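Local coordinates for protein obscurin (Homo sapiens, PDB 4C4K) that is a giant muscle protein built largely of immunoglobulin-like domains, which probably bind partner proteins, and probably carries RhoGEF and protein kinase activities, at residues C26-N31 against D58-T63. Numbering follows the deposited sequence.
With EDO (1,2-ethanediol), chain G; EDO (1,2-ethanediol), chain F.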
loop_
_atom_site.group_PDB
_atom_site.type_symbol
_atom_site.label_atom_id
_atom_site.label_comp_id
_atom_site.label_asym_id
_atom_site.label_seq_id
_atom_site.Cartn_x
_atom_site.Cartn_y
_atom_site.Cartn_z
ATOM N N CYS A 26 -1.849 0.665 -10.800
ATOM C CA CYS A 26 -2.741 1.351 -9.871
ATOM C C CYS A 26 -3.113 2.734 -10.357
ATOM O O CYS A 26 -2.429 3.318 -11.192
ATOM C CB CYS A 26 -2.178 1.387 -8.460
ATOM S SG CYS A 26 -0.512 2.043 -8.376
ATOM N N GLN A 27 -4.203 3.249 -9.822
ATOM C CA GLN A 27 -4.745 4.540 -10.154
ATOM C C GLN A 27 -4.502 5.454 -8.978
ATOM O O GLN A 27 -4.904 5.141 -7.851
ATOM C CB GLN A 27 -6.234 4.404 -10.450
ATOM C CG GLN A 27 -6.790 5.648 -11.116
ATOM C CD GLN A 27 -8.167 5.437 -11.666
ATOM O OE1 GLN A 27 -8.883 4.500 -11.298
ATOM N NE2 GLN A 27 -8.559 6.313 -12.566
ATOM N N ILE A 28 -3.774 6.551 -9.228
ATOM C CA ILE A 28 -3.353 7.497 -8.185
ATOM C C ILE A 28 -3.698 8.938 -8.594
ATOM O O ILE A 28 -3.387 9.333 -9.711
ATOM C CB ILE A 28 -1.812 7.368 -7.927
ATOM C CG1 ILE A 28 -1.369 5.927 -7.556
ATOM C CG2 ILE A 28 -1.347 8.376 -6.876
ATOM C CD1 ILE A 28 0.112 5.612 -7.810
ATOM N N VAL A 29 -4.225 9.745 -7.652
ATOM C CA VAL A 29 -4.541 11.163 -7.881
ATOM C C VAL A 29 -3.914 12.002 -6.769
ATOM O O VAL A 29 -3.658 11.481 -5.684
ATOM C CB VAL A 29 -6.068 11.463 -8.034
ATOM C CG1 VAL A 29 -6.633 10.901 -9.348
ATOM C CG2 VAL A 29 -6.874 10.989 -6.818
ATOM N N GLY A 30 -3.680 13.275 -7.058
ATOM C CA GLY A 30 -3.105 14.229 -6.126
ATOM C C GLY A 30 -2.937 15.570 -6.787
ATOM O O GLY A 30 -2.897 15.647 -8.016
ATOM N N ASN A 31 -2.879 16.637 -5.982
ATOM C CA ASN A 31 -2.715 17.983 -6.521
ATOM C C ASN A 31 -1.649 18.735 -5.707
ATOM O O ASN A 31 -1.887 19.001 -4.527
ATOM C CB ASN A 31 -4.068 18.714 -6.586
ATOM C CG ASN A 31 -4.028 20.063 -7.262
ATOM O OD1 ASN A 31 -3.139 20.374 -8.063
ATOM N ND2 ASN A 31 -5.018 20.888 -6.965
ATOM N N ASP A 58 -3.916 9.250 -14.697
ATOM C CA ASP A 58 -3.790 8.826 -13.290
ATOM C C ASP A 58 -3.449 7.309 -13.133
ATOM O O ASP A 58 -3.488 6.791 -12.020
ATOM C CB ASP A 58 -5.089 9.162 -12.516
ATOM C CG ASP A 58 -6.374 8.585 -13.108
ATOM O OD1 ASP A 58 -6.289 7.602 -13.886
ATOM O OD2 ASP A 58 -7.467 9.073 -12.745
ATOM N N LEU A 59 -3.190 6.589 -14.236
ATOM C CA LEU A 59 -2.894 5.157 -14.146
ATOM C C LEU A 59 -1.391 4.976 -14.365
ATOM O O LEU A 59 -0.824 5.540 -15.304
ATOM C CB LEU A 59 -3.790 4.333 -15.120
ATOM C CG LEU A 59 -3.663 2.761 -15.174
ATOM C CD1 LEU A 59 -4.072 2.095 -13.853
ATOM C CD2 LEU A 59 -4.552 2.174 -16.276
ATOM N N TYR A 60 -0.742 4.284 -13.420
ATOM C CA TYR A 60 0.714 4.045 -13.364
ATOM C C TYR A 60 1.002 2.560 -13.430
ATOM O O TYR A 60 0.364 1.770 -12.740
ATOM C CB TYR A 60 1.309 4.654 -12.089
ATOM C CG TYR A 60 1.096 6.148 -12.008
ATOM C CD1 TYR A 60 -0.121 6.676 -11.583
ATOM C CD2 TYR A 60 2.107 7.036 -12.354
ATOM C CE1 TYR A 60 -0.318 8.051 -11.484
ATOM C CE2 TYR A 60 1.920 8.418 -12.265
ATOM C CZ TYR A 60 0.696 8.919 -11.849
ATOM O OH TYR A 60 0.490 10.272 -11.754
ATOM N N ARG A 61 1.994 2.192 -14.231
ATOM C CA ARG A 61 2.311 0.802 -14.501
ATOM C C ARG A 61 3.796 0.465 -14.341
ATOM O O ARG A 61 4.685 1.253 -14.686
ATOM C CB ARG A 61 1.846 0.482 -15.940
ATOM C CG ARG A 61 1.928 -0.988 -16.386
ATOM C CD ARG A 61 1.232 -1.227 -17.738
ATOM N NE ARG A 61 -0.148 -0.722 -17.683
ATOM C CZ ARG A 61 -1.164 -1.341 -17.085
ATOM N NH1 ARG A 61 -1.007 -2.562 -16.582
ATOM N NH2 ARG A 61 -2.359 -0.769 -17.038
ATOM N N LEU A 62 4.033 -0.749 -13.829
ATOM C CA LEU A 62 5.302 -1.447 -13.776
ATOM C C LEU A 62 5.100 -2.795 -14.466
ATOM O O LEU A 62 4.384 -3.645 -13.940
ATOM C CB LEU A 62 5.824 -1.653 -12.342
ATOM C CG LEU A 62 7.110 -2.540 -12.228
ATOM C CD1 LEU A 62 8.261 -2.003 -13.137
ATOM C CD2 LEU A 62 7.556 -2.661 -10.787
ATOM N N THR A 63 5.732 -2.994 -15.641
ATOM C CA THR A 63 5.647 -4.279 -16.337
ATOM C C THR A 63 6.980 -4.974 -16.170
ATOM O O THR A 63 8.012 -4.352 -16.360
ATOM C CB THR A 63 5.296 -4.095 -17.831
ATOM O OG1 THR A 63 4.010 -3.489 -17.910
ATOM C CG2 THR A 63 5.280 -5.419 -18.596
HETATM C C1 EDO G . 0.151 3.027 -18.512
HETATM O O1 EDO G . 0.641 1.801 -19.004
HETATM C C2 EDO G . -0.991 2.675 -17.579
HETATM O O2 EDO G . -1.944 1.875 -18.290
HETATM C C1 EDO F . 5.506 5.449 -13.833
HETATM O O1 EDO F . 5.975 6.731 -13.466
HETATM C C2 EDO F . 5.345 4.614 -12.550
HETATM O O2 EDO F . 4.841 3.345 -12.915
HETATM O O HOH W 1 -2.005 11.115 -11.057
#
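In the B-E strand pairing of an I-set immunoglobulin sandwich, Cys26 and Tyr60 form an antiparallel hydrogen-bonded pair, with Cys26 N to Tyr60 O at 3.1 Å and Tyr60 N to Cys26 O at 3.0 Å. Gln27 and Leu59 follow as the non-hydrogen-bonded pair, and the Ile28 N-H closes the ladder on Asp58 O at 2.8 Å. Asp58 lies in the turn before strand 59-63, so the ladder ends here; a water donates to Ile28 O at 2.6 Å and also bonds Tyr60 OH, lying near the plane of the phenol ring. The side chain of Ile28 stands nearly perpendicular to that of Tyr60, with its CB 3.9 Å from Tyr60 CE1.

On the face that carries Gln27 and Leu59, opposite Cys26 and Tyr60, Gln27 runs extended, CG anti to the backbone N (chi1 -167°), and brings NE2 to both carboxylate oxygens of Asp58, 2.9 Å from OD1 and 3.0 Å from OD2. Both bonds are weak, and the amide and carboxylate planes stand 78° apart. Leu59 leans toward strand 22-31, CD1 resting 3.4 Å from Cys26 O.

Cys26, Ile28 and Tyr60 face the sandwich interior, where Cys26 meets Trp38 and Cys77, and Ile28 and Tyr60 share Val36 of strand 35-40. Within its own sheet the pair is central, flanked by strand 3-14 beside 22-31 and by strand 51-56 beside 59-64.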